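Local structure of pyridoxal 5'-phosphate synthase subunit PdxT (Thermus thermophilus, 2YWD) at residues 49-54 against 95-100; 15-20 against 42-47; 150-153 against 159-162; 129-134 against 179-184. The protein probably hydrolyses glutamine to glutamate and ammonia, which is then channelled to the partner subunit PdxS for the synthesis of pyridoxal 5'-phosphate. All coordinates share one frame; numbering follows the deposited sequence.

Interaction 1 (49-54 against 95-100)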
loop_
_atom_site.group_PDB
_atom_site.type_symbol
_atom_site.label_atom_id
_atom_site.label_comp_id
_atom_site.label_asym_id
_atom_site.label_seq_id
_atom_site.Cartn_x
_atom_site.Cartn_y
_atom_site.Cartn_z
ATOM N N GLU A 49 6.580 -9.990 1.203
ATOM C CA GLU A 49 7.896 -9.890 1.824
ATOM C C GLU A 49 8.533 -8.582 1.349
ATOM O O GLU A 49 9.087 -8.512 0.254
ATOM C CB GLU A 49 8.733 -11.105 1.406
ATOM C CG GLU A 49 9.836 -11.451 2.379
ATOM C CD GLU A 49 10.858 -10.350 2.473
ATOM O OE1 GLU A 49 11.781 -10.334 1.635
ATOM O OE2 GLU A 49 10.723 -9.495 3.371
ATOM N N SER A 50 8.458 -7.549 2.187
ATOM C CA SER A 50 8.962 -6.225 1.823
ATOM C C SER A 50 10.396 -6.104 1.318
ATOM O O SER A 50 10.657 -5.291 0.432
ATOM C CB SER A 50 8.743 -5.227 2.973
ATOM O OG SER A 50 9.586 -5.485 4.087
ATOM N N THR A 51 11.327 -6.887 1.853
ATOM C CA THR A 51 12.709 -6.765 1.387
ATOM C C THR A 51 12.865 -7.311 -0.033
ATOM O O THR A 51 13.665 -6.799 -0.824
ATOM C CB THR A 51 13.713 -7.494 2.316
ATOM O OG1 THR A 51 13.677 -8.903 2.060
ATOM C CG2 THR A 51 13.375 -7.229 3.780
ATOM N N THR A 52 12.091 -8.342 -0.355
ATOM C CA THR A 52 12.141 -8.953 -1.679
ATOM C C THR A 52 11.443 -8.071 -2.714
ATOM O O THR A 52 11.981 -7.828 -3.795
ATOM C CB THR A 52 11.500 -10.353 -1.655
ATOM O OG1 THR A 52 12.270 -11.201 -0.791
ATOM C CG2 THR A 52 11.459 -10.961 -3.049
ATOM N N ILE A 53 10.248 -7.591 -2.388
ATOM C CA ILE A 53 9.521 -6.716 -3.301
ATOM C C ILE A 53 10.402 -5.500 -3.590
ATOM O O ILE A 53 10.522 -5.065 -4.735
ATOM C CB ILE A 53 8.179 -6.260 -2.688
ATOM C CG1 ILE A 53 7.194 -7.432 -2.695
ATOM C CG2 ILE A 53 7.605 -5.079 -3.475
ATOM C CD1 ILE A 53 5.909 -7.168 -1.919
ATOM N N GLY A 54 11.031 -4.968 -2.547
ATOM C CA GLY A 54 11.901 -3.818 -2.730
ATOM C C GLY A 54 13.096 -4.122 -3.619
ATOM O O GLY A 54 13.399 -3.365 -4.547
ATOM N N PRO A 95 17.687 1.245 7.446
ATOM C CA PRO A 95 17.887 2.436 6.617
ATOM C C PRO A 95 18.239 2.177 5.156
ATOM O O PRO A 95 17.904 2.979 4.286
ATOM C CB PRO A 95 18.995 3.189 7.356
ATOM C CG PRO A 95 19.769 2.089 8.010
ATOM C CD PRO A 95 18.674 1.199 8.541
ATOM N N GLU A 96 18.900 1.059 4.879
ATOM C CA GLU A 96 19.292 0.761 3.508
ATOM C C GLU A 96 18.387 -0.210 2.762
ATOM O O GLU A 96 18.719 -0.643 1.655
ATOM C CB GLU A 96 20.736 0.250 3.477
ATOM C CG GLU A 96 21.756 1.281 3.954
ATOM C CD GLU A 96 21.556 2.643 3.305
ATOM O OE1 GLU A 96 21.541 2.719 2.054
ATOM O OE2 GLU A 96 21.414 3.639 4.046
ATOM N N GLN A 97 17.240 -0.547 3.346
ATOM C CA GLN A 97 16.326 -1.467 2.677
ATOM C C GLN A 97 15.780 -0.844 1.394
ATOM O O GLN A 97 15.260 0.275 1.406
ATOM C CB GLN A 97 15.157 -1.844 3.591
ATOM C CG GLN A 97 14.214 -2.875 2.965
ATOM C CD GLN A 97 13.198 -3.421 3.949
ATOM O OE1 GLN A 97 13.543 -3.792 5.071
ATOM N NE2 GLN A 97 11.941 -3.491 3.528
ATOM N N PRO A 98 15.897 -1.563 0.266
ATOM C CA PRO A 98 15.406 -1.064 -1.024
ATOM C C PRO A 98 13.929 -0.696 -0.911
ATOM O O PRO A 98 13.123 -1.502 -0.448
ATOM C CB PRO A 98 15.630 -2.249 -1.959
ATOM C CG PRO A 98 16.834 -2.927 -1.365
ATOM C CD PRO A 98 16.536 -2.883 0.113
ATOM N N ARG A 99 13.579 0.518 -1.327
ATOM C CA ARG A 99 12.195 0.975 -1.250
ATOM C C ARG A 99 11.986 2.226 -2.087
ATOM O O ARG A 99 12.955 2.854 -2.515
ATOM C CB ARG A 99 11.836 1.280 0.202
ATOM C CG ARG A 99 12.693 2.378 0.816
ATOM C CD ARG A 99 12.374 2.551 2.291
ATOM N NE ARG A 99 13.139 3.628 2.913
ATOM C CZ ARG A 99 14.416 3.539 3.271
ATOM N NH1 ARG A 99 15.090 2.413 3.069
ATOM N NH2 ARG A 99 15.018 4.577 3.842
ATOM N N LEU A 100 10.722 2.582 -2.318
ATOM C CA LEU A 100 10.390 3.777 -3.091
ATOM C C LEU A 100 10.659 5.009 -2.228
ATOM O O LEU A 100 11.320 5.949 -2.668
ATOM C CB LEU A 100 8.917 3.758 -3.522
ATOM C CG LEU A 100 8.437 5.005 -4.274
ATOM C CD1 LEU A 100 9.277 5.209 -5.535
ATOM C CD2 LEU A 100 6.963 4.851 -4.631
#

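Interaction 2 (15-20 against 42-47)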
loop_
_atom_site.group_PDB
_atom_site.type_symbol
_atom_site.label_atom_id
_atom_site.label_comp_id
_atom_site.label_asym_id
_atom_site.label_seq_id
_atom_site.Cartn_x
_atom_site.Cartn_y
_atom_site.Cartn_z
ATOM N N ARG A 15 -2.471 -11.673 -5.842
ATOM C CA ARG A 15 -3.675 -12.414 -6.220
ATOM C C ARG A 15 -4.907 -11.873 -5.495
ATOM O O ARG A 15 -5.928 -11.590 -6.119
ATOM C CB ARG A 15 -3.493 -13.902 -5.891
ATOM C CG ARG A 15 -4.723 -14.778 -6.123
ATOM C CD ARG A 15 -4.429 -16.219 -5.695
ATOM N NE ARG A 15 -4.104 -16.301 -4.272
ATOM C CZ ARG A 15 -3.424 -17.295 -3.705
ATOM N NH1 ARG A 15 -2.984 -18.311 -4.437
ATOM N NH2 ARG A 15 -3.174 -17.271 -2.401
ATOM N N GLU A 16 -4.804 -11.723 -4.177
ATOM C CA GLU A 16 -5.921 -11.229 -3.378
ATOM C C GLU A 16 -6.411 -9.843 -3.802
ATOM O O GLU A 16 -7.609 -9.558 -3.731
ATOM C CB GLU A 16 -5.542 -11.205 -1.893
ATOM C CG GLU A 16 -5.527 -12.566 -1.198
ATOM C CD GLU A 16 -4.433 -13.497 -1.695
ATOM O OE1 GLU A 16 -3.436 -13.013 -2.278
ATOM O OE2 GLU A 16 -4.567 -14.721 -1.486
ATOM N N HIS A 17 -5.496 -8.973 -4.225
ATOM C CA HIS A 17 -5.896 -7.636 -4.667
ATOM C C HIS A 17 -6.607 -7.697 -6.019
ATOM O O HIS A 17 -7.559 -6.950 -6.263
ATOM C CB HIS A 17 -4.680 -6.701 -4.751
ATOM C CG HIS A 17 -4.311 -6.069 -3.440
ATOM N ND1 HIS A 17 -5.085 -5.099 -2.837
ATOM C CD2 HIS A 17 -3.245 -6.257 -2.627
ATOM C CE1 HIS A 17 -4.510 -4.715 -1.711
ATOM N NE2 HIS A 17 -3.391 -5.403 -1.560
ATOM N N LYS A 18 -6.147 -8.584 -6.898
ATOM C CA LYS A 18 -6.784 -8.731 -8.204
ATOM C C LYS A 18 -8.227 -9.192 -7.996
ATOM O O LYS A 18 -9.142 -8.710 -8.655
ATOM C CB LYS A 18 -6.040 -9.761 -9.055
ATOM C CG LYS A 18 -4.606 -9.388 -9.385
ATOM C CD LYS A 18 -3.953 -10.426 -10.297
ATOM C CE LYS A 18 -4.504 -10.366 -11.724
ATOM N NZ LYS A 18 -5.961 -10.665 -11.819
ATOM N N GLU A 19 -8.414 -10.129 -7.072
ATOM C CA GLU A 19 -9.741 -10.650 -6.766
ATOM C C GLU A 19 -10.619 -9.557 -6.176
ATOM O O GLU A 19 -11.792 -9.432 -6.528
ATOM C CB GLU A 19 -9.638 -11.813 -5.779
ATOM C CG GLU A 19 -8.941 -13.036 -6.338
ATOM C CD GLU A 19 -8.710 -14.099 -5.285
ATOM O OE1 GLU A 19 -8.179 -15.177 -5.632
ATOM O OE2 GLU A 19 -9.059 -13.858 -4.107
ATOM N N ALA A 20 -10.049 -8.761 -5.277
ATOM C CA ALA A 20 -10.794 -7.677 -4.655
ATOM C C ALA A 20 -11.207 -6.654 -5.710
ATOM O O ALA A 20 -12.313 -6.112 -5.661
ATOM C CB ALA A 20 -9.950 -7.008 -3.572
ATOM N N ALA A 42 -3.378 3.826 -11.711
ATOM C CA ALA A 42 -3.235 3.384 -10.329
ATOM C C ALA A 42 -2.438 2.093 -10.222
ATOM O O ALA A 42 -2.549 1.207 -11.071
ATOM C CB ALA A 42 -4.614 3.188 -9.701
ATOM N N LEU A 43 -1.638 1.995 -9.167
ATOM C CA LEU A 43 -0.828 0.812 -8.921
ATOM C C LEU A 43 -0.919 0.415 -7.451
ATOM O O LEU A 43 -0.721 1.242 -6.566
ATOM C CB LEU A 43 0.639 1.078 -9.270
ATOM C CG LEU A 43 1.612 -0.058 -8.935
ATOM C CD1 LEU A 43 1.341 -1.249 -9.843
ATOM C CD2 LEU A 43 3.051 0.423 -9.114
ATOM N N ILE A 44 -1.235 -0.849 -7.200
ATOM C CA ILE A 44 -1.313 -1.346 -5.835
ATOM C C ILE A 44 -0.078 -2.192 -5.561
ATOM O O ILE A 44 0.279 -3.045 -6.369
ATOM C CB ILE A 44 -2.549 -2.239 -5.616
ATOM C CG1 ILE A 44 -3.828 -1.414 -5.787
ATOM C CG2 ILE A 44 -2.492 -2.874 -4.223
ATOM C CD1 ILE A 44 -5.103 -2.226 -5.640
ATOM N N VAL A 45 0.582 -1.930 -4.439
ATOM C CA VAL A 45 1.751 -2.699 -4.034
ATOM C C VAL A 45 1.178 -3.539 -2.894
ATOM O O VAL A 45 0.843 -3.016 -1.830
ATOM C CB VAL A 45 2.887 -1.775 -3.548
ATOM C CG1 VAL A 45 4.113 -2.600 -3.184
ATOM C CG2 VAL A 45 3.239 -0.778 -4.651
ATOM N N PRO A 46 1.057 -4.859 -3.111
ATOM C CA PRO A 46 0.507 -5.842 -2.171
ATOM C C PRO A 46 1.271 -6.188 -0.909
ATOM O O PRO A 46 2.395 -5.746 -0.691
ATOM C CB PRO A 46 0.336 -7.069 -3.049
ATOM C CG PRO A 46 1.599 -7.028 -3.853
ATOM C CD PRO A 46 1.689 -5.551 -4.256
ATOM N N GLY A 47 0.623 -6.998 -0.081
ATOM C CA GLY A 47 1.259 -7.465 1.133
ATOM C C GLY A 47 2.233 -8.519 0.648
ATOM O O GLY A 47 2.116 -9.006 -0.484
#

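Interaction 3 (150-153 against 159-162)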
loop_
_atom_site.group_PDB
_atom_site.type_symbol
_atom_site.label_atom_id
_atom_site.label_comp_id
_atom_site.label_asym_id
_atom_site.label_seq_id
_atom_site.Cartn_x
_atom_site.Cartn_y
_atom_site.Cartn_z
ATOM N N VAL A 150 -4.191 11.297 8.323
ATOM C CA VAL A 150 -4.542 10.025 8.950
ATOM C C VAL A 150 -6.020 9.771 8.693
ATOM O O VAL A 150 -6.874 10.516 9.172
ATOM C CB VAL A 150 -4.290 10.051 10.477
ATOM C CG1 VAL A 150 -4.726 8.729 11.100
ATOM C CG2 VAL A 150 -2.816 10.301 10.755
ATOM N N LEU A 151 -6.321 8.725 7.931
ATOM C CA LEU A 151 -7.703 8.392 7.597
ATOM C C LEU A 151 -8.334 7.374 8.543
ATOM O O LEU A 151 -9.557 7.234 8.580
ATOM C CB LEU A 151 -7.777 7.867 6.163
ATOM C CG LEU A 151 -7.286 8.835 5.084
ATOM C CD1 LEU A 151 -7.306 8.141 3.727
ATOM C CD2 LEU A 151 -8.175 10.073 5.067
ATOM N N ALA A 152 -7.505 6.661 9.301
ATOM C CA ALA A 152 -8.009 5.664 10.237
ATOM C C ALA A 152 -6.978 5.327 11.303
ATOM O O ALA A 152 -5.772 5.331 11.043
ATOM C CB ALA A 152 -8.417 4.392 9.487
ATOM N N ARG A 153 -7.466 5.031 12.503
ATOM C CA ARG A 153 -6.602 4.686 13.625
ATOM C C ARG A 153 -7.121 3.474 14.380
ATOM O O ARG A 153 -8.320 3.195 14.378
ATOM C CB ARG A 153 -6.534 5.844 14.632
ATOM C CG ARG A 153 -5.999 7.157 14.101
ATOM C CD ARG A 153 -6.241 8.279 15.118
ATOM N NE ARG A 153 -5.867 9.590 14.591
ATOM C CZ ARG A 153 -4.671 10.153 14.731
ATOM N NH1 ARG A 153 -3.701 9.528 15.394
ATOM N NH2 ARG A 153 -4.444 11.346 14.197
ATOM N N VAL A 159 -3.334 3.802 11.116
ATOM C CA VAL A 159 -3.224 2.540 10.383
ATOM C C VAL A 159 -3.551 2.703 8.899
ATOM O O VAL A 159 -3.302 1.802 8.102
ATOM C CB VAL A 159 -4.125 1.439 10.990
ATOM C CG1 VAL A 159 -3.643 1.109 12.402
ATOM C CG2 VAL A 159 -5.575 1.885 11.005
ATOM N N LEU A 160 -4.125 3.847 8.540
ATOM C CA LEU A 160 -4.438 4.159 7.142
ATOM C C LEU A 160 -4.066 5.624 6.966
ATOM O O LEU A 160 -4.623 6.493 7.635
ATOM C CB LEU A 160 -5.925 3.966 6.827
ATOM C CG LEU A 160 -6.302 4.307 5.372
ATOM C CD1 LEU A 160 -5.576 3.354 4.423
ATOM C CD2 LEU A 160 -7.810 4.197 5.167
ATOM N N VAL A 161 -3.111 5.896 6.080
ATOM C CA VAL A 161 -2.669 7.264 5.866
ATOM C C VAL A 161 -2.640 7.628 4.392
ATOM O O VAL A 161 -2.516 6.761 3.529
ATOM C CB VAL A 161 -1.264 7.494 6.458
ATOM C CG1 VAL A 161 -1.263 7.163 7.944
ATOM C CG2 VAL A 161 -0.241 6.640 5.721
ATOM N N ARG A 162 -2.747 8.920 4.114
ATOM C CA ARG A 162 -2.745 9.407 2.743
ATOM C C ARG A 162 -1.883 10.652 2.571
ATOM O O ARG A 162 -1.865 11.537 3.425
ATOM C CB ARG A 162 -4.178 9.710 2.294
ATOM C CG ARG A 162 -4.275 10.371 0.924
ATOM C CD ARG A 162 -5.720 10.615 0.503
ATOM N NE ARG A 162 -5.789 11.326 -0.773
ATOM C CZ ARG A 162 -6.914 11.620 -1.421
ATOM N NH1 ARG A 162 -8.093 11.268 -0.924
ATOM N NH2 ARG A 162 -6.859 12.278 -2.572
#

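Interaction 4 (129-134 against 179-184)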
loop_
_atom_site.group_PDB
_atom_site.type_symbol
_atom_site.label_atom_id
_atom_site.label_comp_id
_atom_site.label_asym_id
_atom_site.label_seq_id
_atom_site.Cartn_x
_atom_site.Cartn_y
_atom_site.Cartn_z
ATOM N N GLY A 129 -16.299 5.107 6.444
ATOM C CA GLY A 129 -17.141 4.537 7.478
ATOM C C GLY A 129 -16.436 3.373 8.151
ATOM O O GLY A 129 -15.209 3.306 8.145
ATOM N N SER A 130 -17.204 2.453 8.724
ATOM C CA SER A 130 -16.624 1.295 9.401
ATOM C C SER A 130 -16.051 0.291 8.403
ATOM O O SER A 130 -16.715 -0.077 7.440
ATOM C CB SER A 130 -17.682 0.608 10.265
ATOM O OG SER A 130 -17.147 -0.538 10.903
ATOM N N PHE A 131 -14.820 -0.149 8.642
ATOM C CA PHE A 131 -14.160 -1.109 7.759
ATOM C C PHE A 131 -13.438 -2.155 8.605
ATOM O O PHE A 131 -12.758 -1.814 9.576
ATOM C CB PHE A 131 -13.149 -0.397 6.859
ATOM C CG PHE A 131 -12.650 -1.245 5.717
ATOM C CD1 PHE A 131 -13.349 -1.296 4.514
ATOM C CD2 PHE A 131 -11.501 -2.016 5.856
ATOM C CE1 PHE A 131 -12.910 -2.107 3.460
ATOM C CE2 PHE A 131 -11.053 -2.833 4.809
ATOM C CZ PHE A 131 -11.761 -2.877 3.611
ATOM N N HIS A 132 -13.588 -3.423 8.232
ATOM C CA HIS A 132 -12.963 -4.521 8.963
ATOM C C HIS A 132 -11.473 -4.619 8.644
ATOM O O HIS A 132 -11.093 -4.950 7.520
ATOM C CB HIS A 132 -13.650 -5.844 8.613
ATOM C CG HIS A 132 -13.191 -7.000 9.447
ATOM N ND1 HIS A 132 -13.375 -7.052 10.812
ATOM C CD2 HIS A 132 -12.545 -8.141 9.110
ATOM C CE1 HIS A 132 -12.863 -8.176 11.280
ATOM N NE2 HIS A 132 -12.353 -8.854 10.268
ATOM N N GLY A 133 -10.638 -4.345 9.643
ATOM C CA GLY A 133 -9.199 -4.390 9.447
ATOM C C GLY A 133 -8.546 -5.714 9.808
ATOM O O GLY A 133 -8.656 -6.183 10.941
ATOM N N VAL A 134 -7.865 -6.312 8.835
ATOM C CA VAL A 134 -7.173 -7.580 9.030
ATOM C C VAL A 134 -5.675 -7.309 9.121
ATOM O O VAL A 134 -5.059 -6.839 8.161
ATOM C CB VAL A 134 -7.459 -8.552 7.861
ATOM C CG1 VAL A 134 -6.659 -9.844 8.043
ATOM C CG2 VAL A 134 -8.959 -8.867 7.803
ATOM N N PRO A 179 -15.042 -4.068 -0.889
ATOM C CA PRO A 179 -14.224 -3.340 -1.862
ATOM C C PRO A 179 -14.238 -1.820 -1.722
ATOM O O PRO A 179 -13.650 -1.120 -2.543
ATOM C CB PRO A 179 -14.827 -3.785 -3.187
ATOM C CG PRO A 179 -16.290 -3.759 -2.863
ATOM C CD PRO A 179 -16.362 -4.396 -1.468
ATOM N N ARG A 180 -14.890 -1.311 -0.683
ATOM C CA ARG A 180 -14.985 0.133 -0.493
ATOM C C ARG A 180 -13.672 0.894 -0.335
ATOM O O ARG A 180 -13.580 2.049 -0.752
ATOM C CB ARG A 180 -15.908 0.444 0.683
ATOM C CG ARG A 180 -17.378 0.167 0.386
ATOM C CD ARG A 180 -18.219 0.543 1.584
ATOM N NE ARG A 180 -17.799 -0.221 2.749
ATOM C CZ ARG A 180 -17.835 0.235 3.994
ATOM N NH1 ARG A 180 -18.274 1.464 4.244
ATOM N NH2 ARG A 180 -17.430 -0.542 4.988
ATOM N N LEU A 181 -12.663 0.278 0.274
ATOM C CA LEU A 181 -11.390 0.971 0.417
ATOM C C LEU A 181 -10.691 0.987 -0.943
ATOM O O LEU A 181 -10.007 1.953 -1.288
ATOM C CB LEU A 181 -10.513 0.299 1.484
ATOM C CG LEU A 181 -9.212 1.030 1.848
ATOM C CD1 LEU A 181 -9.468 2.532 2.029
ATOM C CD2 LEU A 181 -8.633 0.421 3.133
ATOM N N HIS A 182 -10.869 -0.076 -1.724
ATOM C CA HIS A 182 -10.268 -0.124 -3.055
ATOM C C HIS A 182 -10.931 0.926 -3.946
ATOM O O HIS A 182 -10.259 1.609 -4.721
ATOM C CB HIS A 182 -10.432 -1.511 -3.686
ATOM C CG HIS A 182 -9.456 -2.526 -3.178
ATOM N ND1 HIS A 182 -9.556 -3.099 -1.929
ATOM C CD2 HIS A 182 -8.352 -3.062 -3.751
ATOM C CE1 HIS A 182 -8.558 -3.946 -1.754
ATOM N NE2 HIS A 182 -7.813 -3.943 -2.844
ATOM N N ARG A 183 -12.251 1.053 -3.836
ATOM C CA ARG A 183 -12.973 2.042 -4.639
ATOM C C ARG A 183 -12.524 3.448 -4.241
ATOM O O ARG A 183 -12.349 4.322 -5.094
ATOM C CB ARG A 183 -14.491 1.891 -4.450
ATOM C CG ARG A 183 -15.323 2.985 -5.135
ATOM C CD ARG A 183 -15.065 3.043 -6.638
ATOM N NE ARG A 183 -15.694 1.940 -7.360
ATOM C CZ ARG A 183 -15.465 1.658 -8.639
ATOM N NH1 ARG A 183 -14.611 2.394 -9.340
ATOM N NH2 ARG A 183 -16.104 0.655 -9.226
ATOM N N TYR A 184 -12.335 3.663 -2.941
ATOM C CA TYR A 184 -11.879 4.958 -2.435
ATOM C C TYR A 184 -10.566 5.307 -3.140
ATOM O O TYR A 184 -10.356 6.446 -3.573
ATOM C CB TYR A 184 -11.654 4.875 -0.922
ATOM C CG TYR A 184 -11.017 6.105 -0.313
ATOM C CD1 TYR A 184 -11.769 7.252 -0.052
ATOM C CD2 TYR A 184 -9.656 6.130 -0.016
ATOM C CE1 TYR A 184 -11.175 8.396 0.492
ATOM C CE2 TYR A 184 -9.055 7.263 0.521
ATOM C CZ TYR A 184 -9.819 8.392 0.774
ATOM O OH TYR A 184 -9.224 9.516 1.306
#

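Interaction 1 (49-54 against 95-100)
S50 and Q97 make the single hydrogen bond of a small buried contact that sets the first turn of helix 50-59 against the loop between strand 90-91 and strand 103-108. Q97 gets there with CG anti to its backbone N (chi1 -177°) and the chain extended beyond, which carries the amide across to the helix. Its NE2 donates to S50 OG over 3.1 Å; the bond is bent, 138° at the hydrogen, and the hydroxyl lies tilted from the amide plane. Q97 OE1 rests 3.7 Å from T51 CG2, the two side chains crossing at about a right angle, and accepts from R109 NH1. One turn on, ring meets backbone: P98 CB lies 3.6 Å from G54 O, while G54 CA makes a CA-H...O contact of 3.5 Å to P98 O. With no side chain, G54 lets P98 O come this close; that oxygen is buried without a hydrogen-bond partner. Replacing Q97 with an alanine would probably leave S50 OG and R109 NH1 without their shared amide and open a gap beside T51. S50 and R109 are both predicted to bind L-glutamine, so an amide joining them is consistent with a second-shell role in holding that site.

Interaction 2 (15-20 against 42-47)
H17 points from helix 14-22 straight at strand 42-45, and its imidazole does all the work on the helix side. From CB, CG leaves beside the backbone N and anti to the carbonyl carbon (chi1 -84°), which lays the ring over the strand. H17 CG then sits 3.8 Å from I44 CG2. That methyl lies over the middle of the ring, 3.6 Å from its centroid and only 3° off the normal, a CH-pi contact of nearly ideal placement. On the I44 side, CG2 stands anti to the backbone N, beside the carbonyl carbon, and I44 CD1 follows at 4.0 Å from H17 ND1. H17 CD2 meets the other partner, P46, whose CB approaches obliquely at 3.7 Å, just where the strand gives way to the loop leading into the predicted glutamine site. H17 CE1, at the far end of the ring, is 3.7 Å from I44 CG2. Both ring nitrogens are hydrogen-bonded beyond the two segments: ND1 with H182 NE2, and NE2 with T80 OG1. H17 also touches E174, a predicted charge-relay residue, and T80 immediately precedes the predicted nucleophile C81. A leucine in its place would probably leave T80 OG1 and H182 NE2 without their hydrogen-bond partner and I44 CG2 without a ring face to lie on. The chemistry is thus divided: carbon contacts fix the face of the imidazole against the central sheet, while two hydrogen bonds fix its rotation, tying helix 14-22 to the surroundings of the probable catalytic triad.

Interaction 3 (150-153 against 159-162)
L151 and A152 both give their N-H groups to L160 O, so the antiparallel pairing of strands 149-154 and 157-163 is bulged. L151 N makes the shorter bond, 2.8 Å to L160 O, and the one from A152 N is weak. The same thing happens in reverse at A152 O: V159 N reaches it over 2.9 Å in an almost straight bond (174°), and L160 N adds a weak one. Two classic bulges therefore meet in this beta hairpin, and the register slips by one residue between the V150-V161 and A152-L160 pairs.

Apolar contacts fill in around the backbone. A152 CB and L160 CB are 3.7 Å apart on one face. With L160 CG anti to its backbone N (chi1 179°), CD2 comes to 3.8 Å from L151 CB. L151 CD1 in turn meets the aliphatic root of R162, 3.8 Å from its CB. V150 CG2 and V161 CG1 pair more loosely on the other face, 4.5 Å apart.

Strand 149-154 forms an outer edge of the mixed sheet. The V150-V161 face packs on strand 140-144; L160, from the A152 face, meets L181 of helix 180-189, and strand 157-163 continues the sheet to strand 166-169.

Interaction 4 (129-134 against 179-184)
R180 reaches from the start of helix 180-189 to the backbone of S130, and L181 beside it lies against the ring of F131. The arginine chain leaves extended but bends at chi3 (-59°), which turns the guanidinium across to the S130 carbonyl. NH2 then donates to S130 O over 2.6 Å with 149° at the hydrogen, arriving nearly along the C=O axis, while the oxygen lies at the edge of the guanidinium, close to its plane. D178 OD2 makes a salt bridge with the same nitrogen, so NH2 is held by a carbonyl and a carboxylate together. The strand belongs to the antiparallel hairpin 118-125/129-136, and the helix passes it steeply, with the axes of the two short segments 10.8 Å apart. F131 and L181 fill this distance between them: F131 CG is anti to the backbone N (chi1 -167°), which lays the ring against L181. L181 CB sits over one face of that ring, 3.9 Å from CE1, and the two side chains cross at about a right angle. R180 NH2 approaches the ring obliquely, 4.2 Å from F131 CD1, as the two side chains slide past each other in opposite directions. F131 also touches P173, which lies between the predicted charge-relay residues H172 and E174.

Along the chain, interaction 2 closes before interaction 1 opens, and interaction 3 is nested inside the loop closed by interaction 4. Interactions 1 and 4 are farthest apart, their centres 26 Å from each other; 3 and 4 are nearest, at 12 Å. Helix 180-189 connects three of them: H182 meets H17 of interaction 2, and Y184 and L181 meet R162 and L160 of interaction 3. Interactions 2 and 3 reach the same mixed sheet; I53 packs interaction 1 against P46. Interaction 1 holds part of the predicted glutamine site, 2 touches the predicted triad, and the F131 side chain of 4 stays about 8 Å from those of H172 and E174; 3 sits at the sheet's outer edge.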